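Salmonella plasmid virulence: SpvB (Salmonella typhimurium, PDB 6P0X) probably modifies actin on an arginine by ADP-ribosylation as a full-length secreted toxin, of which this chain is the N-terminal domain without the catalytic ADP-ribosyltransferase domain. Local coordinates at residues E189-V194 / R281-L285. Residues are numbered along the deposited sequence; the frame is centred on the assembly and turned at random.
Sequences ENGDNV and RLHRL
Loop 189-194, which follows strand 181-188, curls around the guanidinium of Arg284, just beyond the end of strand 280-282. The backbones stay apart, Glu189 and Leu282 being nearest with CA atoms 7.3 Å from each other. Glu189, extended at chi1 (t) and bent at chi2 (p), turns its carboxylate onto 281-285: OE1 accepts the backbone N of His283 at 2.7 Å, and OE2 forms a salt bridge with Arg284 NE at 2.6 Å. The same OE2 takes the N of Asn190 at 3.0 Å. Asn190, chi1 p, opens an Asx turn, its OD1 accepting Asp192 N at 3.0 Å; its carbonyl O receives Arg284 NH1 at 3.0 Å. Gly191 opens a type II turn sealed by Val194 N to Gly191 O, 3.0 Å. Within it Asp192 offers its backbone O to both NH1 and NH2 of Arg284, each at 3.0 Å, and Asn193 adopts positive phi (63°). Val194 then lays CG2 over one face of the His283 imidazole, a CH-pi contact 3.9 Å from the ring centroid and 13° off its normal. Arg284 reaches in with chi1 and chi2 both m and chi3 t. Hydrogen bonds to neighbouring residues join Glu189 OE1 to Tyr210 OH and Asn190 OD1 to Trp264 NE1. Others join His283 NE2 to Arg205 NE and Arg284 NH2 to Leu265 O. Such capture of an arginine by main-chain carbonyls, with one carboxylate bridging side chain and backbone, ties the loop after strand 181-188 to the end of strand 280-282, 87 residues further along the chain. The single buried carboxylate balances the guanidinium charge, and the carbonyls satisfy its remaining N-H groups without adding further charge.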
loop_
_atom_site.group_PDB
_atom_site.type_symbol
_atom_site.label_atom_id
_atom_site.label_comp_id
_atom_site.label_asym_id
_atom_site.label_seq_id
_atom_site.Cartn_x
_atom_site.Cartn_y
_atom_site.Cartn_z
ATOM N N GLU A 189 0.536 10.944 -5.610
ATOM C CA GLU A 189 0.232 12.332 -5.290
ATOM C C GLU A 189 0.442 13.212 -6.519
ATOM O O GLU A 189 1.289 12.937 -7.373
ATOM C CB GLU A 189 1.107 12.806 -4.125
ATOM C CG GLU A 189 0.924 14.269 -3.728
ATOM C CD GLU A 189 -0.415 14.556 -3.088
ATOM O OE1 GLU A 189 -0.485 14.563 -1.840
ATOM O OE2 GLU A 189 -1.394 14.779 -3.830
ATOM N N ASN A 190 -0.356 14.269 -6.623
ATOM C CA ASN A 190 -0.246 15.209 -7.733
ATOM C C ASN A 190 -0.555 16.605 -7.201
ATOM O O ASN A 190 -0.576 16.842 -5.988
ATOM C CB ASN A 190 -1.157 14.777 -8.893
ATOM C CG ASN A 190 -2.615 14.653 -8.488
ATOM O OD1 ASN A 190 -3.131 15.449 -7.706
ATOM N ND2 ASN A 190 -3.290 13.645 -9.027
ATOM N N GLY A 191 -0.815 17.545 -8.108
ATOM C CA GLY A 191 -1.040 18.921 -7.712
ATOM C C GLY A 191 -2.476 19.390 -7.820
ATOM O O GLY A 191 -2.735 20.597 -7.808
ATOM N N ASP A 192 -3.418 18.451 -7.907
ATOM C CA ASP A 192 -4.828 18.807 -8.006
ATOM C C ASP A 192 -5.248 19.680 -6.831
ATOM O O ASP A 192 -4.991 19.346 -5.670
ATOM C CB ASP A 192 -5.696 17.550 -8.056
ATOM C CG ASP A 192 -5.429 16.702 -9.279
ATOM O OD1 ASP A 192 -4.698 17.166 -10.179
ATOM O OD2 ASP A 192 -5.956 15.571 -9.342
ATOM N N ASN A 193 -5.881 20.809 -7.145
ATOM C CA ASN A 193 -6.412 21.756 -6.165
ATOM C C ASN A 193 -5.321 22.374 -5.297
ATOM O O ASN A 193 -5.601 22.856 -4.195
ATOM C CB ASN A 193 -7.478 21.097 -5.281
ATOM C CG ASN A 193 -8.654 20.578 -6.082
ATOM O OD1 ASN A 193 -9.193 21.277 -6.940
ATOM N ND2 ASN A 193 -9.050 19.337 -5.815
ATOM N N VAL A 194 -4.081 22.393 -5.779
ATOM C CA VAL A 194 -2.957 22.975 -5.056
ATOM C C VAL A 194 -2.513 24.230 -5.793
ATOM O O VAL A 194 -2.283 24.197 -7.009
ATOM C CB VAL A 194 -1.794 21.977 -4.915
ATOM C CG1 VAL A 194 -0.620 22.627 -4.197
ATOM C CG2 VAL A 194 -2.246 20.723 -4.173
ATOM N N ARG A 281 6.002 14.786 -0.514
ATOM C CA ARG A 281 5.070 15.802 -0.048
ATOM C C ARG A 281 3.671 15.208 0.055
ATOM O O ARG A 281 3.257 14.422 -0.802
ATOM C CB ARG A 281 5.070 17.007 -0.991
ATOM C CG ARG A 281 4.271 18.201 -0.499
ATOM C CD ARG A 281 4.862 19.503 -1.028
ATOM N NE ARG A 281 4.212 20.690 -0.472
ATOM C CZ ARG A 281 4.475 21.199 0.729
ATOM N NH1 ARG A 281 5.370 20.620 1.521
ATOM N NH2 ARG A 281 3.837 22.287 1.143
ATOM N N LEU A 282 2.948 15.577 1.112
ATOM C CA LEU A 282 1.600 15.073 1.352
ATOM C C LEU A 282 0.609 16.227 1.289
ATOM O O LEU A 282 0.708 17.181 2.070
ATOM C CB LEU A 282 1.498 14.357 2.700
ATOM C CG LEU A 282 1.942 12.893 2.724
ATOM C CD1 LEU A 282 3.459 12.791 2.817
ATOM C CD2 LEU A 282 1.271 12.139 3.864
ATOM N N HIS A 283 -0.348 16.131 0.368
ATOM C CA HIS A 283 -1.408 17.118 0.229
ATOM C C HIS A 283 -2.777 16.569 0.594
ATOM O O HIS A 283 -3.751 17.329 0.602
ATOM C CB HIS A 283 -1.457 17.653 -1.210
ATOM C CG HIS A 283 -0.317 18.552 -1.571
ATOM N ND1 HIS A 283 -0.183 19.826 -1.062
ATOM C CD2 HIS A 283 0.732 18.369 -2.409
ATOM C CE1 HIS A 283 0.903 20.388 -1.565
ATOM N NE2 HIS A 283 1.478 19.524 -2.384
ATOM N N ARG A 284 -2.886 15.278 0.890
ATOM C CA ARG A 284 -4.180 14.620 0.975
ATOM C C ARG A 284 -4.463 14.138 2.391
ATOM O O ARG A 284 -3.547 13.840 3.168
ATOM C CB ARG A 284 -4.260 13.431 0.003
ATOM C CG ARG A 284 -3.817 13.755 -1.418
ATOM C CD ARG A 284 -4.467 15.029 -1.943
ATOM N NE ARG A 284 -3.703 15.600 -3.050
ATOM C CZ ARG A 284 -4.049 16.696 -3.718
ATOM N NH1 ARG A 284 -3.283 17.140 -4.707
ATOM N NH2 ARG A 284 -5.160 17.350 -3.402
ATOM N N LEU A 285 -5.755 14.072 2.706
ATOM C CA LEU A 285 -6.276 13.471 3.925
ATOM C C LEU A 285 -7.360 12.485 3.532
ATOM O O LEU A 285 -8.245 12.821 2.737
ATOM C CB LEU A 285 -6.871 14.515 4.873
ATOM C CG LEU A 285 -5.962 15.345 5.765
ATOM C CD1 LEU A 285 -6.712 16.590 6.202
ATOM C CD2 LEU A 285 -5.522 14.530 6.969
#